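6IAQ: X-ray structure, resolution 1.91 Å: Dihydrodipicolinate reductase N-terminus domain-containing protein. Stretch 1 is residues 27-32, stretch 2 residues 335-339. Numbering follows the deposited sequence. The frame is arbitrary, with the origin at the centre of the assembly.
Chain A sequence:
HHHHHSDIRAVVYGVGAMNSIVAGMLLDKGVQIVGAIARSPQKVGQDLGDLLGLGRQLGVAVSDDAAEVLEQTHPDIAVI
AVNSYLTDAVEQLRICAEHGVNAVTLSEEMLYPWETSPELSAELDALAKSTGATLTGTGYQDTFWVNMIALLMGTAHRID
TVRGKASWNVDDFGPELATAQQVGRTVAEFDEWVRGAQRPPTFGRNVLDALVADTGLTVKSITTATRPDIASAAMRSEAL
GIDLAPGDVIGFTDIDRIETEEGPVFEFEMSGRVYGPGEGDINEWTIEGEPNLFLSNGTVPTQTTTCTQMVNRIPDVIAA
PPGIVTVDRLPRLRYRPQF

Stretch 1 (27-32) LDKGVQ
Stretch 2, residues 335-339: YRPQF

The contact joins the C-terminal end of a helix to the last residues of the same chain, at a sequence separation of at least 307, and buries 263 Å² summed over both sides. Residues 335-339 form no regular helix or strand. The register is set by Lys29 and Gln338, whose CA atoms lie 4.8 Å apart.

Leu27 is helical (phi/psi -61/-45), with chi1 m and chi2 t, and lies out of reach of the tail; its part is to accept a backbone bond from further along its own stretch. Asp28 keeps helical angles (-58/-34). Its CA-to-CB bond points sideways and its carboxylate leads away (chi1 m, chi2 -8°), so its nearest approach is through the backbone, Asp28 O to Pro337 O at 4.3 Å.

Lys29 (-82/-8) has the largest covered area of any residue in the contact, 111 Å². Its carbonyl accepts a hydrogen bond from the tail backbone, Phe339 N to Lys29 O at 3.2 Å with an N-H...O angle of 147°. The side chain leaves sideways with chi1 m, chi2 m, chi3 t and chi4 off-well at -138°, running along the tail so that the ammonium donates to a second carbonyl, Lys29 NZ to Arg336 O at 3.0 Å. Water 1 joins the same two residues, accepting from Arg336 N at 3.0 Å and, weakly, from Lys29 NZ at 3.3 Å. Between these polar ends the aliphatic part covers one face of Phe339: Lys29 CB sits 3.9 Å from the centroid of the Phe339 ring and 15° off its normal, a CH-pi geometry, while Lys29 CD is 3.8 Å from Phe339 CE1. Lys29 CD also approaches Pro337 O at 3.6 Å. Pro337 (-55/-34, C-gamma exo) and Gln338 (-136/146) both direct CB away; Gln338 is modelled only to CB.

Gly30 leaves helical conformation at 91/11, a positive phi that favours glycine, in a Schellman motif. One bond within the stretch runs from Gly30 N to Leu27 O at 2.9 Å.

Val31 (-69/144, chi1 t) adds an apolar contact, Val31 CG2 to Phe339 CD2 at 3.6 Å, meeting the ring obliquely. Phe339 points its CA-to-CB bond toward stretch 1, and chi1 -86° with chi2 15° brings its ring against both Lys29 and Val31. Gln32, in a strand at -90/112 with chi1 m and chi2 t, lies beyond the contact.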

# COMPACT_ATOMS: atom_id res chain seq x y z
N LEU A 27 -19.73 -6.44 15.88
CA LEU A 27 -21.21 -6.48 15.78
C LEU A 27 -21.66 -5.88 14.44
O LEU A 27 -22.46 -6.52 13.75
CB LEU A 27 -21.81 -5.75 16.98
CG LEU A 27 -21.52 -6.39 18.34
CD1 LEU A 27 -22.04 -5.52 19.46
CD2 LEU A 27 -22.15 -7.77 18.42
N ASP A 28 -21.10 -4.74 14.03
CA ASP A 28 -21.38 -4.09 12.72
C ASP A 28 -21.07 -5.04 11.55
O ASP A 28 -21.76 -4.93 10.54
CB ASP A 28 -20.61 -2.79 12.54
CG ASP A 28 -21.12 -1.65 13.42
OD1 ASP A 28 -22.18 -1.85 14.06
OD2 ASP A 28 -20.47 -0.57 13.48
N LYS A 29 -20.06 -5.91 11.65
CA LYS A 29 -19.68 -6.85 10.55
C LYS A 29 -20.58 -8.09 10.58
O LYS A 29 -20.43 -8.96 9.65
CB LYS A 29 -18.22 -7.30 10.67
CG LYS A 29 -17.16 -6.22 10.57
CD LYS A 29 -17.07 -5.62 9.21
CE LYS A 29 -15.96 -4.61 9.01
NZ LYS A 29 -16.44 -3.43 8.23
N GLY A 30 -21.41 -8.25 11.62
CA GLY A 30 -22.32 -9.40 11.79
C GLY A 30 -21.69 -10.54 12.57
O GLY A 30 -22.30 -11.65 12.59
N VAL A 31 -20.53 -10.32 13.19
CA VAL A 31 -19.83 -11.39 13.95
C VAL A 31 -20.66 -11.70 15.20
O VAL A 31 -21.28 -10.80 15.77
CB VAL A 31 -18.38 -10.99 14.30
CG1 VAL A 31 -17.74 -11.95 15.28
CG2 VAL A 31 -17.52 -10.87 13.06
N GLN A 32 -20.69 -12.97 15.59
CA GLN A 32 -21.36 -13.43 16.83
C GLN A 32 -20.32 -13.38 17.96
O GLN A 32 -19.34 -14.17 17.93
CB GLN A 32 -21.94 -14.82 16.65
CG GLN A 32 -23.07 -14.88 15.64
CD GLN A 32 -23.45 -16.29 15.30
OE1 GLN A 32 -23.33 -16.74 14.17
NE2 GLN A 32 -23.89 -17.02 16.32
N TYR A 335 -11.16 -3.81 2.30
CA TYR A 335 -12.44 -3.27 2.79
C TYR A 335 -13.50 -4.36 2.63
O TYR A 335 -13.65 -4.86 1.51
CB TYR A 335 -12.81 -2.04 1.97
CG TYR A 335 -14.12 -1.40 2.33
CD1 TYR A 335 -14.29 -0.79 3.57
CD2 TYR A 335 -15.17 -1.37 1.44
CE1 TYR A 335 -15.50 -0.21 3.92
CE2 TYR A 335 -16.38 -0.74 1.76
CZ TYR A 335 -16.54 -0.17 3.01
OH TYR A 335 -17.68 0.48 3.38
N ARG A 336 -14.16 -4.73 3.73
CA ARG A 336 -15.28 -5.69 3.74
C ARG A 336 -16.36 -5.15 4.66
O ARG A 336 -16.22 -5.21 5.88
CB ARG A 336 -14.83 -7.07 4.25
CG ARG A 336 -14.03 -7.91 3.27
CD ARG A 336 -13.90 -9.32 3.79
NE ARG A 336 -12.68 -9.40 4.59
CZ ARG A 336 -11.51 -9.83 4.13
NH1 ARG A 336 -10.45 -9.87 4.92
NH2 ARG A 336 -11.41 -10.25 2.88
N PRO A 337 -17.48 -4.61 4.12
CA PRO A 337 -18.65 -4.29 4.93
C PRO A 337 -19.20 -5.47 5.75
O PRO A 337 -19.68 -5.22 6.82
CB PRO A 337 -19.70 -3.81 3.90
CG PRO A 337 -18.91 -3.44 2.66
CD PRO A 337 -17.66 -4.28 2.69
N GLN A 338 -19.14 -6.71 5.26
CA GLN A 338 -19.84 -7.88 5.89
C GLN A 338 -18.93 -9.10 5.94
O GLN A 338 -18.13 -9.25 5.04
CB GLN A 338 -21.13 -8.17 5.13
N PHE A 339 -19.04 -9.94 6.98
CA PHE A 339 -18.14 -11.10 7.26
C PHE A 339 -18.81 -12.46 7.01
O PHE A 339 -20.02 -12.67 7.13
CB PHE A 339 -17.62 -10.99 8.69
CG PHE A 339 -16.39 -10.14 8.87
CD1 PHE A 339 -15.96 -9.26 7.89
CD2 PHE A 339 -15.70 -10.16 10.07
CE1 PHE A 339 -14.85 -8.45 8.09
CE2 PHE A 339 -14.58 -9.38 10.26
CZ PHE A 339 -14.16 -8.52 9.27
O HOH W 1 -13.77 -3.09 6.27